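PDB 5FOO: 6-phospho-beta-d glycosidase from Streptococcus pyogenes, which probably hydrolyses 6-phospho-beta-glucosides to release glucose 6-phosphate, as a glycoside hydrolase of family 1. Local coordinates for residues A[161-166]-A[198-203]; A[134-139]-A[192-197]; A[238-243]-A[302-307]; A[244-249]-A[262-267]. The protein carries 1 engineered substitution. One frame throughout, in Å; residues are numbered along the deposited sequence.

Interaction 1 of 4, residues A[161-166]-A[198-203]; sequences FVHNEP and LATAKV. With JAZ (6-phosphocyclophellitol), chain G.
V162 and V203 meet tip to tip, CG2 of V162 lying 3.7 Å from CG1 of V203, and this pair leads the apolar part of the contact between residues 161-166 and helical residues 198-203. With CG1 anti to its backbone N (chi1 -179°), V162 brings that methyl 4.0 Å from CA of T200. The same CG1 also covers the centre of the H163 ring, 3.8 Å above its plane. The H163 imidazole turns its edge to the helix, CD2 standing 3.2 Å from OG1 of T200, with the A199 methyl also near the ring plane. Both H163 NE2 and T200 OG1 are hydrogen-bonded to the carbonyl O of L196, while H163 ND1 pairs with H118, which fixes the ring's rotation. N164 ND2 gives a 3.0 Å hydrogen bond to OE1 of E165, on the anti side of the carboxylate, and a weak one to O17 of 6-phosphocyclophellitol. That hydroxyl donates to E165 OE1 at 3.1 Å; N224 and Y299 hold OE2. N164-E165-P166 matches the family 1 Asn-Glu-Pro motif, whose glutamate serves as general acid/base in relatives, so the helix contact lies just behind a probable catalytic group.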
loop_
_atom_site.group_PDB
_atom_site.type_symbol
_atom_site.label_atom_id
_atom_site.label_comp_id
_atom_site.label_asym_id
_atom_site.label_seq_id
_atom_site.Cartn_x
_atom_site.Cartn_y
_atom_site.Cartn_z
ATOM N N PHE A 161 -6.127 8.207 3.332
ATOM C CA PHE A 161 -6.065 6.776 3.510
ATOM C C PHE A 161 -5.347 6.429 4.800
ATOM O O PHE A 161 -4.356 7.029 5.137
ATOM C CB PHE A 161 -5.447 6.145 2.255
ATOM C CG PHE A 161 -6.349 6.206 1.063
ATOM C CD1 PHE A 161 -7.334 5.254 0.871
ATOM C CD2 PHE A 161 -6.267 7.260 0.182
ATOM C CE1 PHE A 161 -8.241 5.353 -0.185
ATOM C CE2 PHE A 161 -7.152 7.358 -0.903
ATOM C CZ PHE A 161 -8.136 6.423 -1.080
ATOM N N VAL A 162 -5.869 5.465 5.555
ATOM C CA VAL A 162 -5.350 5.253 6.892
ATOM C C VAL A 162 -4.062 4.370 6.859
ATOM O O VAL A 162 -3.081 4.723 7.489
ATOM C CB VAL A 162 -6.388 4.646 7.872
ATOM C CG1 VAL A 162 -5.737 4.478 9.264
ATOM C CG2 VAL A 162 -7.609 5.557 8.049
ATOM N N HIS A 163 -4.100 3.245 6.138
ATOM C CA HIS A 163 -2.944 2.378 5.988
ATOM C C HIS A 163 -2.749 2.009 4.522
ATOM O O HIS A 163 -3.703 1.967 3.724
ATOM C CB HIS A 163 -3.160 1.032 6.688
ATOM C CG HIS A 163 -3.572 1.096 8.129
ATOM N ND1 HIS A 163 -2.724 1.489 9.120
ATOM C CD2 HIS A 163 -4.697 0.712 8.742
ATOM C CE1 HIS A 163 -3.313 1.393 10.292
ATOM N NE2 HIS A 163 -4.524 0.935 10.087
ATOM N N ASN A 164 -1.504 1.680 4.187
ATOM C CA ASN A 164 -1.215 0.844 3.057
ATOM C C ASN A 164 -1.037 -0.599 3.519
ATOM O O ASN A 164 -0.155 -0.887 4.338
ATOM C CB ASN A 164 0.071 1.305 2.393
ATOM C CG ASN A 164 0.462 0.411 1.239
ATOM O OD1 ASN A 164 -0.027 0.572 0.117
ATOM N ND2 ASN A 164 1.334 -0.543 1.510
ATOM N N GLU A 165 -1.859 -1.475 2.996
ATOM C CA GLU A 165 -1.747 -2.931 3.168
ATOM C C GLU A 165 -1.413 -3.381 4.582
ATOM O O GLU A 165 -0.301 -3.902 4.867
ATOM C CB GLU A 165 -0.760 -3.531 2.175
ATOM C CG GLU A 165 -1.070 -3.296 0.726
ATOM C CD GLU A 165 0.164 -3.599 -0.201
ATOM O OE1 GLU A 165 1.343 -3.022 -0.098
ATOM O OE2 GLU A 165 -0.082 -4.414 -1.085
ATOM N N PRO A 166 -2.373 -3.181 5.477
ATOM C CA PRO A 166 -2.159 -3.581 6.802
ATOM C C PRO A 166 -1.874 -5.071 6.980
ATOM O O PRO A 166 -1.083 -5.407 7.887
ATOM C CB PRO A 166 -3.406 -3.115 7.520
ATOM C CG PRO A 166 -4.452 -3.123 6.500
ATOM C CD PRO A 166 -3.707 -2.595 5.305
ATOM N N LEU A 198 -9.154 -1.797 13.963
ATOM C CA LEU A 198 -9.666 -0.900 14.967
ATOM C C LEU A 198 -9.077 0.504 14.793
ATOM O O LEU A 198 -9.813 1.491 14.898
ATOM C CB LEU A 198 -9.384 -1.387 16.378
ATOM C CG LEU A 198 -9.799 -0.423 17.526
ATOM C CD1 LEU A 198 -11.298 -0.246 17.587
ATOM C CD2 LEU A 198 -9.298 -0.963 18.842
ATOM N N ALA A 199 -7.779 0.594 14.547
ATOM C CA ALA A 199 -7.157 1.880 14.207
ATOM C C ALA A 199 -7.759 2.548 12.985
ATOM O O ALA A 199 -7.916 3.735 12.969
ATOM C CB ALA A 199 -5.667 1.715 14.019
ATOM N N THR A 200 -8.095 1.770 11.986
ATOM C CA THR A 200 -8.751 2.274 10.784
ATOM C C THR A 200 -10.076 2.990 11.158
ATOM O O THR A 200 -10.319 4.142 10.756
ATOM C CB THR A 200 -9.026 1.174 9.785
ATOM O OG1 THR A 200 -7.810 0.482 9.437
ATOM C CG2 THR A 200 -9.611 1.750 8.473
ATOM N N ALA A 201 -10.877 2.315 11.972
ATOM C CA ALA A 201 -12.184 2.830 12.391
ATOM C C ALA A 201 -12.069 4.042 13.314
ATOM O O ALA A 201 -12.820 4.998 13.151
ATOM C CB ALA A 201 -12.988 1.730 13.059
ATOM N N LYS A 202 -11.101 4.042 14.229
ATOM C CA LYS A 202 -10.839 5.177 15.051
ATOM C C LYS A 202 -10.308 6.409 14.315
ATOM O O LYS A 202 -10.651 7.547 14.666
ATOM C CB LYS A 202 -9.921 4.816 16.212
ATOM C CG LYS A 202 -10.594 3.861 17.172
ATOM C CD LYS A 202 -9.823 3.719 18.476
ATOM C CE LYS A 202 -10.452 4.670 19.467
ATOM N NZ LYS A 202 -9.706 4.662 20.732
ATOM N N VAL A 203 -9.488 6.202 13.293
ATOM C CA VAL A 203 -8.987 7.319 12.511
ATOM C C VAL A 203 -10.142 7.900 11.690
ATOM O O VAL A 203 -10.277 9.141 11.562
ATOM C CB VAL A 203 -7.764 6.940 11.629
ATOM C CG1 VAL A 203 -7.434 8.077 10.689
ATOM C CG2 VAL A 203 -6.577 6.716 12.582
HETATM C C2 JAZ G . 6.521 -1.638 -2.700
HETATM C C3 JAZ G . 5.388 -0.750 -2.145
HETATM C C4 JAZ G . 4.164 -1.593 -1.801
HETATM C C5 JAZ G . 3.637 -2.373 -2.997
HETATM C C6 JAZ G . 4.749 -3.168 -3.645
HETATM C C7 JAZ G . 5.979 -2.314 -3.955
HETATM C C8 JAZ G . 7.037 -3.082 -4.742
HETATM O O9 JAZ G . 7.484 -4.153 -3.915
HETATM P P10 JAZ G . 8.982 -4.663 -4.058
HETATM O O11 JAZ G . 9.092 -5.725 -3.021
HETATM O O12 JAZ G . 9.935 -3.542 -4.062
HETATM O O13 JAZ G . 9.083 -5.218 -5.411
HETATM O O14 JAZ G . 5.076 -4.297 -2.824
HETATM O O15 JAZ G . 7.647 -0.844 -3.090
HETATM O O16 JAZ G . 5.878 -0.153 -0.971
HETATM O O17 JAZ G . 3.144 -0.770 -1.262
#

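Interaction 2 of 4, residues A[134-139]-A[192-197]; sequences ESKHVV and VAYNLA
K136 NZ, 3.6 Å from CE1 of Y194, is gripped by a salt bridge to E282 and a hydrogen bond to the carbonyl O of Q277. Y194 OH bonds to the same E282 oxygen, so that one carboxylate ties the lysine to the tyrosine. The lysine chain is extended beyond CG, with CE anti to CB (chi3 179°), and it crosses the N195 side chain at about a right angle, CE passing 3.3 Å from OD1. The N195 amide points between the two segments: ND2 donates to W133 O and lies 3.2 Å from the carbonyl O of E134, whereas OD1 accepts from Q191 on its own helix. Helices 136-153 and 186-208 follow the third and fourth strands of the (beta/alpha)8 barrel and stand next to each other in its outer ring, so the contact joins the beginning of one barrel helix to the flank of its neighbour. CG2 of V192 makes an aliphatic touch with CG of E134 at 3.7 Å. CG2 of V139 rests against the carbonyl O of N195, also at 3.7 Å. S135 caps the N-terminus of helix 136-153, its OG accepting from V138 N at 3.1 Å and, weakly, from H137 N.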
loop_
_atom_site.group_PDB
_atom_site.type_symbol
_atom_site.label_atom_id
_atom_site.label_comp_id
_atom_site.label_asym_id
_atom_site.label_seq_id
_atom_site.Cartn_x
_atom_site.Cartn_y
_atom_site.Cartn_z
ATOM N N GLU A 134 0.896 -4.071 18.585
ATOM C CA GLU A 134 0.310 -4.994 19.582
ATOM C C GLU A 134 -0.383 -4.194 20.636
ATOM O O GLU A 134 -1.183 -4.730 21.313
ATOM C CB GLU A 134 1.347 -5.894 20.253
ATOM C CG GLU A 134 2.196 -6.739 19.315
ATOM C CD GLU A 134 3.531 -7.094 19.975
ATOM O OE1 GLU A 134 3.513 -7.344 21.176
ATOM O OE2 GLU A 134 4.571 -7.048 19.332
ATOM N N SER A 135 -0.120 -2.894 20.756
ATOM C CA SER A 135 -0.712 -2.137 21.850
ATOM C C SER A 135 -1.863 -1.226 21.442
ATOM O O SER A 135 -1.703 -0.365 20.530
ATOM C CB SER A 135 0.353 -1.320 22.528
ATOM O OG SER A 135 -0.246 -0.222 23.191
ATOM N N LYS A 136 -2.987 -1.348 22.161
ATOM C CA LYS A 136 -4.112 -0.426 21.941
ATOM C C LYS A 136 -3.829 1.004 22.373
ATOM O O LYS A 136 -4.454 1.951 21.852
ATOM C CB LYS A 136 -5.375 -0.979 22.543
ATOM C CG LYS A 136 -5.778 -2.303 21.849
ATOM C CD LYS A 136 -7.023 -2.953 22.479
ATOM C CE LYS A 136 -7.374 -4.233 21.735
ATOM N NZ LYS A 136 -8.687 -4.749 22.164
ATOM N N HIS A 137 -2.834 1.202 23.237
ATOM C CA HIS A 137 -2.374 2.563 23.551
ATOM C C HIS A 137 -1.671 3.180 22.333
ATOM O O HIS A 137 -1.935 4.308 21.974
ATOM C CB HIS A 137 -1.457 2.581 24.765
ATOM C CG HIS A 137 -0.876 3.930 25.048
ATOM N ND1 HIS A 137 -1.653 5.017 25.379
ATOM C CD2 HIS A 137 0.401 4.360 25.058
ATOM C CE1 HIS A 137 -0.872 6.056 25.601
ATOM N NE2 HIS A 137 0.378 5.683 25.399
ATOM N N VAL A 138 -0.807 2.415 21.692
ATOM C CA VAL A 138 -0.208 2.828 20.429
ATOM C C VAL A 138 -1.236 3.218 19.354
ATOM O O VAL A 138 -1.018 4.213 18.605
ATOM C CB VAL A 138 0.769 1.781 19.887
ATOM C CG1 VAL A 138 1.099 2.021 18.396
ATOM C CG2 VAL A 138 2.022 1.766 20.764
ATOM N N VAL A 139 -2.298 2.433 19.252
ATOM C CA VAL A 139 -3.411 2.757 18.362
ATOM C C VAL A 139 -3.968 4.117 18.682
ATOM O O VAL A 139 -4.248 4.905 17.785
ATOM C CB VAL A 139 -4.530 1.744 18.464
ATOM C CG1 VAL A 139 -5.840 2.285 17.874
ATOM C CG2 VAL A 139 -4.090 0.493 17.709
ATOM N N VAL A 192 -2.467 -7.953 16.271
ATOM C CA VAL A 192 -2.059 -6.845 15.404
ATOM C C VAL A 192 -3.063 -6.565 14.283
ATOM O O VAL A 192 -3.378 -5.389 14.056
ATOM C CB VAL A 192 -0.618 -7.030 14.893
ATOM C CG1 VAL A 192 -0.228 -6.085 13.762
ATOM C CG2 VAL A 192 0.362 -6.769 16.056
ATOM N N ALA A 193 -3.572 -7.618 13.616
ATOM C CA ALA A 193 -4.570 -7.459 12.588
ATOM C C ALA A 193 -5.849 -6.798 13.132
ATOM O O ALA A 193 -6.344 -5.840 12.542
ATOM C CB ALA A 193 -4.884 -8.782 11.952
ATOM N N TYR A 194 -6.353 -7.283 14.274
ATOM C CA TYR A 194 -7.505 -6.616 14.892
ATOM C C TYR A 194 -7.174 -5.142 15.223
ATOM O O TYR A 194 -7.994 -4.241 14.981
ATOM C CB TYR A 194 -7.964 -7.344 16.149
ATOM C CG TYR A 194 -9.000 -6.619 16.961
ATOM C CD1 TYR A 194 -8.644 -5.722 17.901
ATOM C CD2 TYR A 194 -10.354 -6.871 16.759
ATOM C CE1 TYR A 194 -9.613 -5.041 18.646
ATOM C CE2 TYR A 194 -11.338 -6.222 17.488
ATOM C CZ TYR A 194 -10.967 -5.289 18.413
ATOM O OH TYR A 194 -11.935 -4.678 19.084
ATOM N N ASN A 195 -5.961 -4.899 15.738
ATOM C CA ASN A 195 -5.614 -3.574 16.206
ATOM C C ASN A 195 -5.495 -2.600 15.021
ATOM O O ASN A 195 -5.911 -1.447 15.122
ATOM C CB ASN A 195 -4.344 -3.574 17.051
ATOM C CG ASN A 195 -4.545 -4.178 18.443
ATOM O OD1 ASN A 195 -5.666 -4.514 18.882
ATOM N ND2 ASN A 195 -3.440 -4.319 19.144
ATOM N N LEU A 196 -4.992 -3.080 13.882
ATOM C CA LEU A 196 -4.933 -2.255 12.650
ATOM C C LEU A 196 -6.307 -1.876 12.092
ATOM O O LEU A 196 -6.543 -0.717 11.653
ATOM C CB LEU A 196 -4.074 -2.949 11.611
ATOM C CG LEU A 196 -2.599 -2.918 11.974
ATOM C CD1 LEU A 196 -1.881 -3.926 11.096
ATOM C CD2 LEU A 196 -1.986 -1.557 11.757
ATOM N N ALA A 197 -7.222 -2.837 12.149
ATOM C CA ALA A 197 -8.607 -2.619 11.739
ATOM C C ALA A 197 -9.349 -1.641 12.666
ATOM O O ALA A 197 -10.069 -0.804 12.188
ATOM C CB ALA A 197 -9.357 -3.922 11.707
#

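Interaction 3 of 4, residues A[238-243]-A[302-307]; sequences MAAAHF and KRVKAP
V304 lays its CG2 methyl against the backbone of A241, 3.6 Å from CA and 3.7 Å from N of that residue. Its chi1 of -58° puts CG1 anti to the carbonyl carbon and leaves CG2 between the backbone N and C, the branch that meets the helix. CB of A241 lies 4.0 Å from this methyl, and the carbonyl carbon of A240 also borders it. The A240 methyl points at the strand and rests on its main chain where it leaves the sheet, 3.5 Å from O of K305 and 3.6 Å from N of A306. With alanines as the helix's contact residues, the axes of helix 238-243 and strand 302-305 come within 7.0 Å, running at 132° to each other. No hydrogen bond crosses between the segments; the nearby A306 N is bonded instead to D237, one residue before the helical segment. Strand 302-305 is the central strand of a small mixed sheet, paired in parallel with 228-230 and antiparallel with 324-325. Strands 228-230 and 302-305 follow barrel strands 218-224 and 293-297, so the small sheet extends the beta-alpha connections of a family 1 (beta/alpha)8 barrel and packs on the helix after strand 218-224.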
loop_
_atom_site.group_PDB
_atom_site.type_symbol
_atom_site.label_atom_id
_atom_site.label_comp_id
_atom_site.label_asym_id
_atom_site.label_seq_id
_atom_site.Cartn_x
_atom_site.Cartn_y
_atom_site.Cartn_z
ATOM N N MET A 238 -9.989 -26.118 -3.095
ATOM C CA MET A 238 -11.012 -25.073 -2.925
ATOM C C MET A 238 -11.103 -24.654 -1.503
ATOM O O MET A 238 -11.339 -23.506 -1.241
ATOM C CB MET A 238 -12.426 -25.503 -3.358
ATOM C CG MET A 238 -12.514 -25.817 -4.839
ATOM S SD MET A 238 -12.444 -24.372 -5.896
ATOM C CE MET A 238 -14.240 -24.231 -6.105
ATOM N N ALA A 239 -10.976 -25.568 -0.569
ATOM C CA ALA A 239 -11.080 -25.150 0.805
ATOM C C ALA A 239 -9.794 -24.372 1.177
ATOM O O ALA A 239 -9.855 -23.417 1.914
ATOM C CB ALA A 239 -11.312 -26.355 1.714
ATOM N N ALA A 240 -8.641 -24.768 0.650
ATOM C CA ALA A 240 -7.429 -23.967 0.797
ATOM C C ALA A 240 -7.584 -22.485 0.321
ATOM O O ALA A 240 -7.195 -21.551 1.053
ATOM C CB ALA A 240 -6.266 -24.592 0.046
ATOM N N ALA A 241 -8.097 -22.294 -0.895
ATOM C CA ALA A 241 -8.346 -20.945 -1.493
ATOM C C ALA A 241 -9.341 -20.156 -0.684
ATOM O O ALA A 241 -9.132 -18.964 -0.398
ATOM C CB ALA A 241 -8.844 -21.057 -2.940
ATOM N N HIS A 242 -10.368 -20.870 -0.236
ATOM C CA HIS A 242 -11.394 -20.305 0.591
ATOM C C HIS A 242 -10.777 -19.728 1.846
ATOM O O HIS A 242 -11.064 -18.562 2.193
ATOM C CB HIS A 242 -12.477 -21.333 0.966
ATOM C CG HIS A 242 -13.624 -20.721 1.703
ATOM N ND1 HIS A 242 -14.497 -19.836 1.106
ATOM C CD2 HIS A 242 -13.993 -20.784 2.989
ATOM C CE1 HIS A 242 -15.386 -19.427 1.975
ATOM N NE2 HIS A 242 -15.096 -19.982 3.129
ATOM N N PHE A 243 -9.960 -20.511 2.553
ATOM C CA PHE A 243 -9.397 -19.975 3.775
ATOM C C PHE A 243 -8.384 -18.883 3.455
ATOM O O PHE A 243 -8.345 -17.865 4.132
ATOM C CB PHE A 243 -8.865 -21.041 4.785
ATOM C CG PHE A 243 -8.321 -20.404 6.040
ATOM C CD1 PHE A 243 -9.164 -20.065 7.093
ATOM C CD2 PHE A 243 -7.006 -19.986 6.094
ATOM C CE1 PHE A 243 -8.655 -19.379 8.189
ATOM C CE2 PHE A 243 -6.498 -19.295 7.221
ATOM C CZ PHE A 243 -7.313 -18.995 8.247
ATOM N N LYS A 302 -1.786 -14.476 -6.768
ATOM C CA LYS A 302 -1.456 -15.481 -5.749
ATOM C C LYS A 302 -2.238 -16.721 -6.178
ATOM O O LYS A 302 -3.400 -16.594 -6.581
ATOM C CB LYS A 302 -1.923 -15.072 -4.337
ATOM C CG LYS A 302 -1.456 -13.707 -3.814
ATOM N N ARG A 303 -1.601 -17.902 -6.127
ATOM C CA ARG A 303 -2.298 -19.175 -6.192
ATOM C C ARG A 303 -1.933 -20.076 -4.999
ATOM O O ARG A 303 -0.823 -20.013 -4.462
ATOM C CB ARG A 303 -1.974 -19.904 -7.491
ATOM C CG ARG A 303 -2.132 -19.066 -8.746
ATOM C CD ARG A 303 -1.479 -19.729 -9.969
ATOM N NE ARG A 303 -1.659 -18.874 -11.118
ATOM C CZ ARG A 303 -2.841 -18.666 -11.731
ATOM N NH1 ARG A 303 -3.951 -19.308 -11.399
ATOM N NH2 ARG A 303 -2.883 -17.861 -12.765
ATOM N N VAL A 304 -2.884 -20.906 -4.599
ATOM C CA VAL A 304 -2.674 -21.779 -3.453
ATOM C C VAL A 304 -3.211 -23.182 -3.715
ATOM O O VAL A 304 -4.016 -23.391 -4.641
ATOM C CB VAL A 304 -3.340 -21.244 -2.190
ATOM C CG1 VAL A 304 -2.800 -19.846 -1.861
ATOM C CG2 VAL A 304 -4.848 -21.288 -2.343
ATOM N N LYS A 305 -2.744 -24.124 -2.887
ATOM C CA LYS A 305 -3.241 -25.515 -2.880
ATOM C C LYS A 305 -3.388 -25.974 -1.431
ATOM O O LYS A 305 -2.894 -25.315 -0.526
ATOM C CB LYS A 305 -2.282 -26.465 -3.628
ATOM C CG LYS A 305 -0.920 -26.544 -2.957
ATOM C CD LYS A 305 0.071 -27.481 -3.629
ATOM C CE LYS A 305 1.390 -27.320 -2.889
ATOM N NZ LYS A 305 2.361 -28.255 -3.460
ATOM N N ALA A 306 -4.089 -27.094 -1.246
ATOM C CA ALA A 306 -4.149 -27.799 0.018
ATOM C C ALA A 306 -2.736 -28.034 0.529
ATOM O O ALA A 306 -1.841 -28.301 -0.260
ATOM C CB ALA A 306 -4.818 -29.150 -0.151
ATOM N N PRO A 307 -2.533 -27.881 1.838
ATOM C CA PRO A 307 -1.192 -28.061 2.379
ATOM C C PRO A 307 -0.544 -29.458 2.048
ATOM O O PRO A 307 -1.158 -30.473 2.172
ATOM C CB PRO A 307 -1.364 -27.822 3.884
ATOM C CG PRO A 307 -2.790 -27.867 4.158
ATOM C CD PRO A 307 -3.550 -27.723 2.867
#

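Interaction 4 of 4, residues A[244-249]-A[262-267]; sequences AELWNN and PEELVA
L246 holds CG anti to its carbonyl carbon, beside the backbone N (chi1 -77°), while L265 holds CG anti to its backbone N (chi1 173°), and these choices place each CG between helices 244-249 and 263-267. CB of L246 stands 4.4 Å from CB of L265. CD2 of L265 reaches down to the helix backbone, 3.7 Å from the carbonyl O of L246. The branches of L246 diverge. CD2 faces the P262 ring, 4.3 Å from its CB, where the proline occupies the N-cap position of the second helix. CD1 abuts the extended side chain of E264 at about a right angle and comes within 3.8 Å of its CD; the carboxylate beyond this carbon is hydrogen-bonded through OE1 to H242. L265 turns its other methyl to the indole of W247: CD1 meets the ring at its edge, near the plane, 4.3 Å from CE3. The indole NE1 donates to E171, and W317 meets the ring edge-to-face. Within the first helix, beside the W247 ring edge, the carbonyl O of A244 accepts two hydrogen bonds from N248, one from backbone N and a 2.7 Å bond from ND2, which also pairs with Y323. The short helix segments cross nearly perpendicularly (-98°) with axes 9.8 Å apart. The interface is thus held by apolar contacts, with L246 contributing the largest share, while W247 NE1 and E264 OE1 find their partners beyond the two segments.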
loop_
_atom_site.group_PDB
_atom_site.type_symbol
_atom_site.label_atom_id
_atom_site.label_comp_id
_atom_site.label_asym_id
_atom_site.label_seq_id
_atom_site.Cartn_x
_atom_site.Cartn_y
_atom_site.Cartn_z
ATOM N N ALA A 244 -7.589 -19.042 2.400
ATOM C CA ALA A 244 -6.629 -18.025 2.075
ATOM C C ALA A 244 -7.295 -16.656 1.773
ATOM O O ALA A 244 -6.723 -15.588 2.088
ATOM C CB ALA A 244 -5.763 -18.430 0.944
ATOM N N GLU A 245 -8.504 -16.706 1.217
ATOM C CA GLU A 245 -9.277 -15.463 0.962
ATOM C C GLU A 245 -9.781 -14.919 2.242
ATOM O O GLU A 245 -9.641 -13.725 2.475
ATOM C CB GLU A 245 -10.411 -15.667 -0.033
ATOM C CG GLU A 245 -9.819 -16.147 -1.357
ATOM C CD GLU A 245 -10.268 -15.439 -2.585
ATOM O OE1 GLU A 245 -11.283 -14.767 -2.508
ATOM O OE2 GLU A 245 -9.589 -15.589 -3.629
ATOM N N LEU A 246 -10.314 -15.783 3.103
ATOM C CA LEU A 246 -10.838 -15.298 4.385
ATOM C C LEU A 246 -9.848 -14.440 5.159
ATOM O O LEU A 246 -10.238 -13.403 5.717
ATOM C CB LEU A 246 -11.281 -16.411 5.329
ATOM C CG LEU A 246 -12.585 -17.129 5.124
ATOM C CD1 LEU A 246 -12.654 -18.242 6.163
ATOM C CD2 LEU A 246 -13.743 -16.169 5.314
ATOM N N TRP A 247 -8.606 -14.937 5.254
ATOM C CA TRP A 247 -7.520 -14.279 5.926
ATOM C C TRP A 247 -6.949 -13.110 5.110
ATOM O O TRP A 247 -6.907 -12.002 5.607
ATOM C CB TRP A 247 -6.386 -15.291 6.306
ATOM C CG TRP A 247 -5.199 -14.649 6.906
ATOM C CD1 TRP A 247 -4.027 -14.383 6.255
ATOM C CD2 TRP A 247 -5.007 -14.211 8.266
ATOM N NE1 TRP A 247 -3.158 -13.766 7.087
ATOM C CE2 TRP A 247 -3.744 -13.622 8.328
ATOM C CE3 TRP A 247 -5.796 -14.215 9.419
ATOM C CZ2 TRP A 247 -3.241 -13.094 9.480
ATOM C CZ3 TRP A 247 -5.290 -13.695 10.559
ATOM C CH2 TRP A 247 -4.027 -13.124 10.590
ATOM N N ASN A 248 -6.453 -13.373 3.913
ATOM C CA ASN A 248 -5.672 -12.365 3.182
ATOM C C ASN A 248 -6.526 -11.211 2.622
ATOM O O ASN A 248 -6.002 -10.138 2.395
ATOM C CB ASN A 248 -4.811 -12.974 2.054
ATOM C CG ASN A 248 -3.755 -13.924 2.591
ATOM O OD1 ASN A 248 -2.735 -13.492 3.133
ATOM N ND2 ASN A 248 -4.038 -15.232 2.532
ATOM N N ASN A 249 -7.807 -11.465 2.384
ATOM C CA ASN A 249 -8.709 -10.480 1.791
ATOM C C ASN A 249 -9.836 -10.072 2.745
ATOM O O ASN A 249 -9.952 -8.875 3.074
ATOM C CB ASN A 249 -9.246 -10.972 0.450
ATOM C CG ASN A 249 -8.121 -11.164 -0.559
ATOM O OD1 ASN A 249 -7.030 -10.633 -0.380
ATOM N ND2 ASN A 249 -8.375 -11.875 -1.595
ATOM N N PRO A 262 -15.313 -11.231 9.330
ATOM C CA PRO A 262 -16.047 -12.389 8.791
ATOM C C PRO A 262 -16.191 -13.506 9.819
ATOM O O PRO A 262 -15.186 -13.920 10.452
ATOM C CB PRO A 262 -15.200 -12.868 7.629
ATOM C CG PRO A 262 -14.003 -11.984 7.575
ATOM C CD PRO A 262 -13.963 -11.101 8.782
ATOM N N GLU A 263 -17.419 -13.988 9.973
ATOM C CA GLU A 263 -17.802 -14.905 11.053
ATOM C C GLU A 263 -17.045 -16.232 10.948
ATOM O O GLU A 263 -16.565 -16.795 11.934
ATOM C CB GLU A 263 -19.300 -15.181 10.980
ATOM C CG GLU A 263 -20.190 -14.000 11.280
ATOM C CD GLU A 263 -20.913 -14.142 12.586
ATOM O OE1 GLU A 263 -20.250 -13.920 13.638
ATOM O OE2 GLU A 263 -22.125 -14.493 12.543
ATOM N N GLU A 264 -16.894 -16.697 9.725
ATOM C CA GLU A 264 -16.189 -17.938 9.498
ATOM C C GLU A 264 -14.723 -17.842 9.937
ATOM O O GLU A 264 -14.190 -18.807 10.485
ATOM C CB GLU A 264 -16.315 -18.384 8.040
ATOM C CG GLU A 264 -15.833 -19.801 7.814
ATOM C CD GLU A 264 -15.877 -20.236 6.355
ATOM O OE1 GLU A 264 -16.446 -19.534 5.485
ATOM O OE2 GLU A 264 -15.337 -21.316 6.065
ATOM N N LEU A 265 -14.099 -16.670 9.726
ATOM C CA LEU A 265 -12.727 -16.480 10.096
ATOM C C LEU A 265 -12.591 -16.478 11.608
ATOM O O LEU A 265 -11.719 -17.134 12.152
ATOM C CB LEU A 265 -12.068 -15.221 9.446
ATOM C CG LEU A 265 -10.653 -14.888 9.940
ATOM C CD1 LEU A 265 -9.673 -16.012 9.545
ATOM C CD2 LEU A 265 -10.187 -13.538 9.401
ATOM N N VAL A 266 -13.413 -15.674 12.259
ATOM C CA VAL A 266 -13.563 -15.695 13.678
ATOM C C VAL A 266 -13.693 -17.112 14.277
ATOM O O VAL A 266 -13.024 -17.371 15.248
ATOM C CB VAL A 266 -14.771 -14.845 14.135
ATOM C CG1 VAL A 266 -15.145 -15.085 15.591
ATOM C CG2 VAL A 266 -14.419 -13.368 14.008
ATOM N N ALA A 267 -14.568 -17.973 13.759
ATOM C CA ALA A 267 -14.680 -19.372 14.277
ATOM C C ALA A 267 -13.346 -20.144 14.112
ATOM O O ALA A 267 -12.931 -20.825 15.032
ATOM C CB ALA A 267 -15.821 -20.128 13.577
#

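How the interactions relate
All four contacts belong to the single (beta/alpha)8 domain and fall into two pairs. Interactions 1 and 2, centres about 10 Å apart, share helix 186-208 and alternate along the chain; a side-chain to backbone bond joins them. Interactions 3 and 4, centres about 13 Å apart, share helix 235-258 and meet through one polar pair and through F243 against L265; both segments of interaction 4 fall between those of interaction 3. Interactions 2 and 4 lie about 18 Å apart between centres and do not touch. Along the chain the first pair closes before the second opens: the first ties the pocket-side strand end to the outer helices, and the second joins the layer that follows strand 218-224.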